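Local coordinates for fatty acid/retinol binding protein protein 7, isoform A, confirmed BY transcript evidence (Caenorhabditis elegans, PDB 2W9Y) that probably binds fatty acids such as oleic acid, and retinoids, as a helix-rich lipid-transport protein of the nematode FAR family, at residues F16-Q20 / G72-R76; L80-A84 / D127-L131. One frame throughout, in Å; residues are numbered along the deposited sequence.

Interaction 1: residues F16-Q20 / G72-R76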
ATOM      1  N   PHE A  16      -4.339  -2.164   4.561  1.00  8.60           N
ATOM      2  CA  PHE A  16      -3.001  -1.555   4.498  1.00  8.17           C
ATOM      3  C   PHE A  16      -1.965  -2.424   5.267  1.00  8.33           C
ATOM      4  O   PHE A  16      -2.187  -2.710   6.426  1.00  9.34           O
ATOM      5  CB  PHE A  16      -2.998  -0.113   5.122  1.00 10.15           C
ATOM      6  CG  PHE A  16      -3.172   0.985   4.092  1.00 11.06           C
ATOM      7  CD1 PHE A  16      -4.355   1.103   3.319  1.00 12.66           C
ATOM      8  CD2 PHE A  16      -2.140   1.857   3.841  1.00 13.40           C
ATOM      9  CE1 PHE A  16      -4.472   2.092   2.344  1.00 12.64           C
ATOM     10  CE2 PHE A  16      -2.248   2.852   2.899  1.00 13.24           C
ATOM     11  CZ  PHE A  16      -3.409   2.973   2.136  1.00 12.41           C
ATOM     12  N   PRO A  17      -0.879  -2.850   4.607  1.00  7.53           N
ATOM     13  CA  PRO A  17       0.226  -3.436   5.432  1.00  7.76           C
ATOM     14  C   PRO A  17       0.795  -2.421   6.407  1.00  8.27           C
ATOM     15  O   PRO A  17       0.731  -1.215   6.168  1.00  9.16           O
ATOM     16  CB  PRO A  17       1.291  -3.809   4.405  1.00  8.17           C
ATOM     17  CG  PRO A  17       0.492  -3.994   3.049  1.00  7.92           C
ATOM     18  CD  PRO A  17      -0.552  -2.888   3.141  1.00  7.46           C
ATOM     19  N   THR A  18       1.323  -2.918   7.519  1.00  8.45           N
ATOM     20  CA  THR A  18       1.928  -2.095   8.581  1.00  9.35           C
ATOM     21  C   THR A  18       2.981  -1.153   8.034  1.00 10.20           C
ATOM     22  O   THR A  18       2.995   0.086   8.396  1.00 10.42           O
ATOM     23  CB  THR A  18       2.458  -2.955   9.751  1.00  8.21           C
ATOM     24  OG1 THR A  18       1.300  -3.545  10.405  1.00 10.89           O
ATOM     25  CG2 THR A  18       3.165  -2.036  10.808  1.00  7.67           C
ATOM     26  N   GLU A  19       3.799  -1.687   7.119  1.00  9.52           N
ATOM     27  CA  GLU A  19       4.882  -0.884   6.612  1.00 10.42           C
ATOM     28  C   GLU A  19       4.385   0.351   5.812  1.00 10.36           C
ATOM     29  O   GLU A  19       4.981   1.426   5.944  1.00  8.43           O
ATOM     30  CB  GLU A  19       5.898  -1.709   5.817  1.00 12.25           C
ATOM     31  CG  GLU A  19       5.268  -2.581   4.664  1.00 10.98           C
ATOM     32  CD  GLU A  19       4.902  -4.019   5.102  1.00 12.24           C
ATOM     33  OE1 GLU A  19       4.989  -4.964   4.231  1.00 15.65           O
ATOM     34  OE2 GLU A  19       4.505  -4.224   6.281  1.00 13.46           O
ATOM     35  N   GLN A  20       3.302   0.226   5.040  1.00  9.00           N
ATOM     36  CA  GLN A  20       2.731   1.407   4.364  1.00  9.87           C
ATOM     37  C   GLN A  20       2.255   2.429   5.383  1.00 11.30           C
ATOM     38  O   GLN A  20       2.481   3.607   5.176  1.00 11.25           O
ATOM     39  CB  GLN A  20       1.568   1.072   3.396  1.00  8.90           C
ATOM     40  CG  GLN A  20       1.982   0.918   1.882  1.00  7.88           C
ATOM     41  CD  GLN A  20       2.490  -0.503   1.566  1.00 10.40           C
ATOM     42  OE1 GLN A  20       2.649  -1.349   2.445  1.00 12.54           O
ATOM     43  NE2 GLN A  20       2.749  -0.750   0.312  1.00 12.60           N
ATOM     44  N   GLY A  72       9.518  -4.790   2.376  1.00 17.23           N
ATOM     45  CA  GLY A  72       8.608  -5.366   3.334  1.00 16.90           C
ATOM     46  C   GLY A  72       7.458  -6.112   2.700  1.00 16.28           C
ATOM     47  O   GLY A  72       7.076  -7.220   3.158  1.00 18.47           O
ATOM     48  N   ASN A  73       6.900  -5.527   1.652  1.00 14.91           N
ATOM     49  CA  ASN A  73       5.755  -6.069   0.974  1.00 15.18           C
ATOM     50  C   ASN A  73       6.163  -7.438   0.347  1.00 15.57           C
ATOM     51  O   ASN A  73       5.356  -8.345   0.221  1.00 14.51           O
ATOM     52  CB  ASN A  73       5.287  -5.126  -0.147  1.00 14.67           C
ATOM     53  CG  ASN A  73       4.531  -3.898   0.310  1.00 13.83           C
ATOM     54  OD1 ASN A  73       4.141  -3.109  -0.555  1.00 14.57           O
ATOM     55  ND2 ASN A  73       4.266  -3.734   1.610  1.00 12.23           N
ATOM     56  N   LYS A  74       7.439  -7.578  -0.026  1.00 16.00           N
ATOM     57  CA  LYS A  74       7.849  -8.777  -0.797  1.00 16.63           C
ATOM     58  C   LYS A  74       7.650 -10.010  -0.016  1.00 15.64           C
ATOM     59  O   LYS A  74       7.161 -11.017  -0.568  1.00 16.57           O
ATOM     60  CB  LYS A  74       9.343  -8.691  -1.179  1.00 15.49           C
ATOM     61  CG  LYS A  74       9.647  -7.635  -2.206  1.00 18.74           C
ATOM     62  CD  LYS A  74      11.183  -7.607  -2.521  1.00 20.40           C
ATOM     63  CE  LYS A  74      11.536  -6.402  -3.405  1.00 21.82           C
ATOM     64  NZ  LYS A  74      13.019  -6.283  -3.519  1.00 25.35           N
ATOM     65  N   LYS A  75       7.997  -9.946   1.264  1.00 15.42           N
ATOM     66  CA  LYS A  75       7.994 -11.120   2.133  1.00 15.95           C
ATOM     67  C   LYS A  75       6.577 -11.687   2.132  1.00 13.65           C
ATOM     68  O   LYS A  75       6.378 -12.892   2.283  1.00 13.62           O
ATOM     69  CB  LYS A  75       8.419 -10.716   3.559  1.00 17.19           C
ATOM     70  CG  LYS A  75       8.418 -11.887   4.487  1.00 23.06           C
ATOM     71  CD  LYS A  75       9.358 -11.762   5.691  1.00 27.73           C
ATOM     72  CE  LYS A  75       9.487 -13.139   6.356  1.00 27.87           C
ATOM     73  NZ  LYS A  75      10.559 -14.077   5.858  1.00 22.64           N
ATOM     74  N   ARG A  76       5.593 -10.809   1.975  1.00 11.78           N
ATOM     75  CA  ARG A  76       4.197 -11.204   2.183  1.00 10.11           C
ATOM     76  C   ARG A  76       3.772 -12.151   1.065  1.00  9.60           C
ATOM     77  O   ARG A  76       2.762 -12.794   1.150  1.00 11.00           O
ATOM     78  CB  ARG A  76       3.297  -9.956   2.167  1.00  7.72           C
ATOM     79  CG  ARG A  76       3.529  -9.057   3.449  1.00  7.26           C
ATOM     80  CD  ARG A  76       2.901  -7.721   3.298  1.00  8.09           C
ATOM     81  NE  ARG A  76       3.144  -6.897   4.542  1.00  9.68           N
ATOM     82  CZ  ARG A  76       2.364  -6.915   5.633  1.00  9.01           C
ATOM     83  NH1 ARG A  76       1.221  -7.628   5.710  1.00 12.06           N
ATOM     84  NH2 ARG A  76       2.708  -6.149   6.683  1.00  9.55           N
TER

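Interaction 2: residues L80-A84 / D127-L131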
ATOM      1  N   LEU A  80       2.979 -18.502  -1.255  1.00  9.91           N
ATOM      2  CA  LEU A  80       1.585 -18.474  -1.656  1.00 11.19           C
ATOM      3  C   LEU A  80       1.323 -19.199  -2.975  1.00 11.15           C
ATOM      4  O   LEU A  80       2.205 -19.221  -3.826  1.00 12.38           O
ATOM      5  CB  LEU A  80       1.053 -17.033  -1.736  1.00 10.22           C
ATOM      6  CG  LEU A  80       1.023 -16.159  -0.469  1.00 10.17           C
ATOM      7  CD1 LEU A  80       0.500 -14.728  -0.773  1.00 10.33           C
ATOM      8  CD2 LEU A  80       0.146 -16.837   0.610  1.00 12.38           C
ATOM      9  N   SER A  81       0.102 -19.745  -3.119  1.00 10.39           N
ATOM     10  CA  SER A  81      -0.382 -20.402  -4.336  1.00 10.57           C
ATOM     11  C   SER A  81      -0.637 -19.328  -5.401  1.00 10.14           C
ATOM     12  O   SER A  81      -0.750 -18.158  -5.065  1.00 10.33           O
ATOM     13  CB  SER A  81      -1.722 -21.028  -4.021  1.00  9.82           C
ATOM     14  OG  SER A  81      -2.772 -19.999  -3.978  1.00 11.17           O
ATOM     15  N   PRO A  82      -0.765 -19.726  -6.678  1.00 10.55           N
ATOM     16  CA  PRO A  82      -0.976 -18.787  -7.781  1.00 11.13           C
ATOM     17  C   PRO A  82      -2.169 -17.928  -7.548  1.00  9.41           C
ATOM     18  O   PRO A  82      -2.081 -16.713  -7.805  1.00  9.89           O
ATOM     19  CB  PRO A  82      -1.178 -19.713  -9.001  1.00 11.38           C
ATOM     20  CG  PRO A  82      -0.295 -20.904  -8.637  1.00 12.56           C
ATOM     21  CD  PRO A  82      -0.337 -21.051  -7.153  1.00 10.92           C
ATOM     22  N   ALA A  83      -3.243 -18.490  -6.995  1.00  9.41           N
ATOM     23  CA  ALA A  83      -4.489 -17.726  -6.766  1.00  9.14           C
ATOM     24  C   ALA A  83      -4.321 -16.711  -5.652  1.00  9.25           C
ATOM     25  O   ALA A  83      -4.815 -15.562  -5.740  1.00  8.74           O
ATOM     26  CB  ALA A  83      -5.665 -18.656  -6.396  1.00  9.23           C
ATOM     27  N   ALA A  84      -3.645 -17.130  -4.590  1.00  8.66           N
ATOM     28  CA  ALA A  84      -3.448 -16.231  -3.460  1.00  9.27           C
ATOM     29  C   ALA A  84      -2.514 -15.104  -3.813  1.00  9.07           C
ATOM     30  O   ALA A  84      -2.713 -13.963  -3.309  1.00  9.48           O
ATOM     31  CB  ALA A  84      -2.927 -17.044  -2.259  1.00 10.23           C
ATOM     32  N   ASP A 127      -6.244 -21.035   0.998  1.00 12.15           N
ATOM     33  CA  ASP A 127      -5.677 -19.765   0.543  1.00 11.28           C
ATOM     34  C   ASP A 127      -5.965 -18.614   1.533  1.00 10.33           C
ATOM     35  O   ASP A 127      -5.134 -17.721   1.701  1.00  9.44           O
ATOM     36  CB  ASP A 127      -6.202 -19.343  -0.835  1.00 10.36           C
ATOM     37  CG  ASP A 127      -5.473 -20.049  -1.975  1.00 11.98           C
ATOM     38  OD1 ASP A 127      -4.313 -20.521  -1.816  1.00 15.24           O
ATOM     39  OD2 ASP A 127      -6.042 -20.162  -3.059  1.00 15.31           O
ATOM     40  N   GLN A 128      -7.114 -18.656   2.191  1.00  9.71           N
ATOM     41  CA  GLN A 128      -7.479 -17.580   3.154  1.00  9.77           C
ATOM     42  C   GLN A 128      -6.524 -17.763   4.321  1.00 10.36           C
ATOM     43  O   GLN A 128      -6.024 -16.796   4.832  1.00 10.31           O
ATOM     44  CB  GLN A 128      -8.905 -17.787   3.654  1.00 10.33           C
ATOM     45  CG  GLN A 128     -10.019 -17.471   2.580  1.00  8.92           C
ATOM     46  CD  GLN A 128     -11.402 -17.761   3.078  1.00 18.21           C
ATOM     47  OE1 GLN A 128     -11.578 -18.624   3.961  1.00 20.79           O
ATOM     48  NE2 GLN A 128     -12.414 -17.091   2.516  1.00 19.00           N
ATOM     49  N   ALA A 129      -6.285 -19.009   4.746  1.00 10.33           N
ATOM     50  CA  ALA A 129      -5.432 -19.237   5.927  1.00  9.60           C
ATOM     51  C   ALA A 129      -3.973 -18.820   5.589  1.00  9.53           C
ATOM     52  O   ALA A 129      -3.256 -18.236   6.404  1.00 10.25           O
ATOM     53  CB  ALA A 129      -5.465 -20.680   6.367  1.00  9.78           C
ATOM     54  N   ALA A 130      -3.541 -19.099   4.376  1.00  9.40           N
ATOM     55  CA  ALA A 130      -2.164 -18.754   3.978  1.00  8.83           C
ATOM     56  C   ALA A 130      -1.936 -17.219   3.924  1.00  8.40           C
ATOM     57  O   ALA A 130      -0.820 -16.706   4.278  1.00  6.57           O
ATOM     58  CB  ALA A 130      -1.830 -19.375   2.645  1.00 10.52           C
ATOM     59  N   LEU A 131      -2.920 -16.514   3.341  1.00  7.54           N
ATOM     60  CA  LEU A 131      -2.903 -15.068   3.322  1.00  7.25           C
ATOM     61  C   LEU A 131      -2.859 -14.492   4.730  1.00  8.39           C
ATOM     62  O   LEU A 131      -2.114 -13.513   4.985  1.00  8.53           O
ATOM     63  CB  LEU A 131      -4.115 -14.502   2.549  1.00  7.04           C
ATOM     64  CG  LEU A 131      -3.998 -14.580   0.990  1.00  7.45           C
ATOM     65  CD1 LEU A 131      -5.387 -14.506   0.196  1.00 10.19           C
ATOM     66  CD2 LEU A 131      -2.964 -13.618   0.377  1.00  8.20           C
TER
HETATM   67  O   HOH W   1      -1.778 -19.829  -0.774  1.00 11.95           O

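Interaction 1: residues F16-Q20 / G72-R76
Glu19, in the first turn of helix 18-26, receives Arg76 and Asn73 from segment 72-76, joining two helical parts of the all-helical nematode fatty acid and retinoid binding fold. The charged part is a bidentate, side-on salt bridge. Arg76 NE gives its hydrogen to Glu19 OE1 at 2.7 Å, while Arg76 NH2 gives one to Glu19 OE2 at 2.7 Å. Both use the syn sides of the carboxylate, yet its plane is turned 44° from that of the guanidinium, which leaves the grip twisted rather than flat. Glu19 is curled to present both oxygens: CG lies between the backbone N and the carbonyl carbon (chi1 53°), and the chain bends again at chi2. Asp137 forms a second salt bridge with Arg76 NH2 and accepts a hydrogen bond from Thr18 OG1, so Arg76 NH2 is shared between two acids, which together probably balance the arginine's charge and help hold the group in place.

The amide part is a closed pair. Gln20 NE2 donates to Asn73 OD1 at 2.9 Å, and Asn73 ND2 returns an almost straight bond (177°) of 3.0 Å to Gln20 OE1. Each carbonyl is met in its plane on a lone pair, and the two amides are nearly coplanar; the pair ties the flip of one amide to that of the other. Val69 and Val95 pack on Gln20, and Ile92 on Asn73.

Apolar contact comes from Pro17, the N-cap residue, whose CB sits over the centre of one guanidinium face, 3.5 Å from Arg76 CZ. Charge and amide networks meet at Glu19 OE1: Asn73 ND2 spends its second hydrogen there, which settles which end of Asn73 is nitrogen, 3.0 Å away on the anti side and from the same carboxylate face as Arg76 NE.

Interaction 2: residues L80-A84 / D127-L131
Leu80 and Leu131 meet through methyl groups, CD1 of the first lying 3.8 Å from CD2 of the second, where the start of helix 82-104 packs against helix 125-134 in this all-helical fold. The two side chains cross at about a right angle. The other branch of Leu80 turns to the neighbouring position, with CD2 3.8 Å from Ala130 CB. Deeper in, the small Ala84 lets the backbones come close, and its CB rests 4.2 Å from Leu131 CG; CD2 of the same leucine also lies near the Ala84 carbonyl oxygen. Tyr87, Leu123 and Phe140 continue the apolar surroundings of Leu131.

Moving outward, the methyl of Ala84 also packs against the Asp127 carboxylate, with CB 3.8 Å from OD1, and Ala83 CB lies near the other oxygen, OD2. Here the packing gives way to the polar edge, built round the N-cap of helix 82-104. Ser81 is the cap: its OG accepts from Ala84 N at 3.1 Å and 163°. With chi1 at 76°, OG stands between the backbone N and the carbonyl carbon, folded back to the first turn while still facing the other helix. The same hydroxyl donates to Asp127 OD1 at 2.7 Å, approaching from above the carboxylate plane, 39° out of it. Cap and inter-helix bond thus share one oxygen, and the nearby helix N terminus probably helps stabilise the negative charge of Asp127. A bridging water completes the edge, accepting from Ser81 N at 3.0 Å and donating to Asp127 OD1 at 2.8 Å.

From the N terminus, the chain enters helix 18-26, passes through helices 32-39 and 51-58, and comes back along helix 60-75, where segment 72-76 closes the first loop at interaction 1. A short connection then leads to helix 82-104, and interaction 2 opens at its start; the chain runs on through helix 111-121 before helix 125-134 closes this second loop. The contacts therefore follow in series, neither nesting nor crossing, with their centres about 16 Å apart. Their segments adjoin in sequence but do not otherwise touch. Interaction 1 lies nearer the middle of the molecule and ties the first helix, 18-26, to helix 60-75, whereas interaction 2 fastens the last helix to the long helix 82-104.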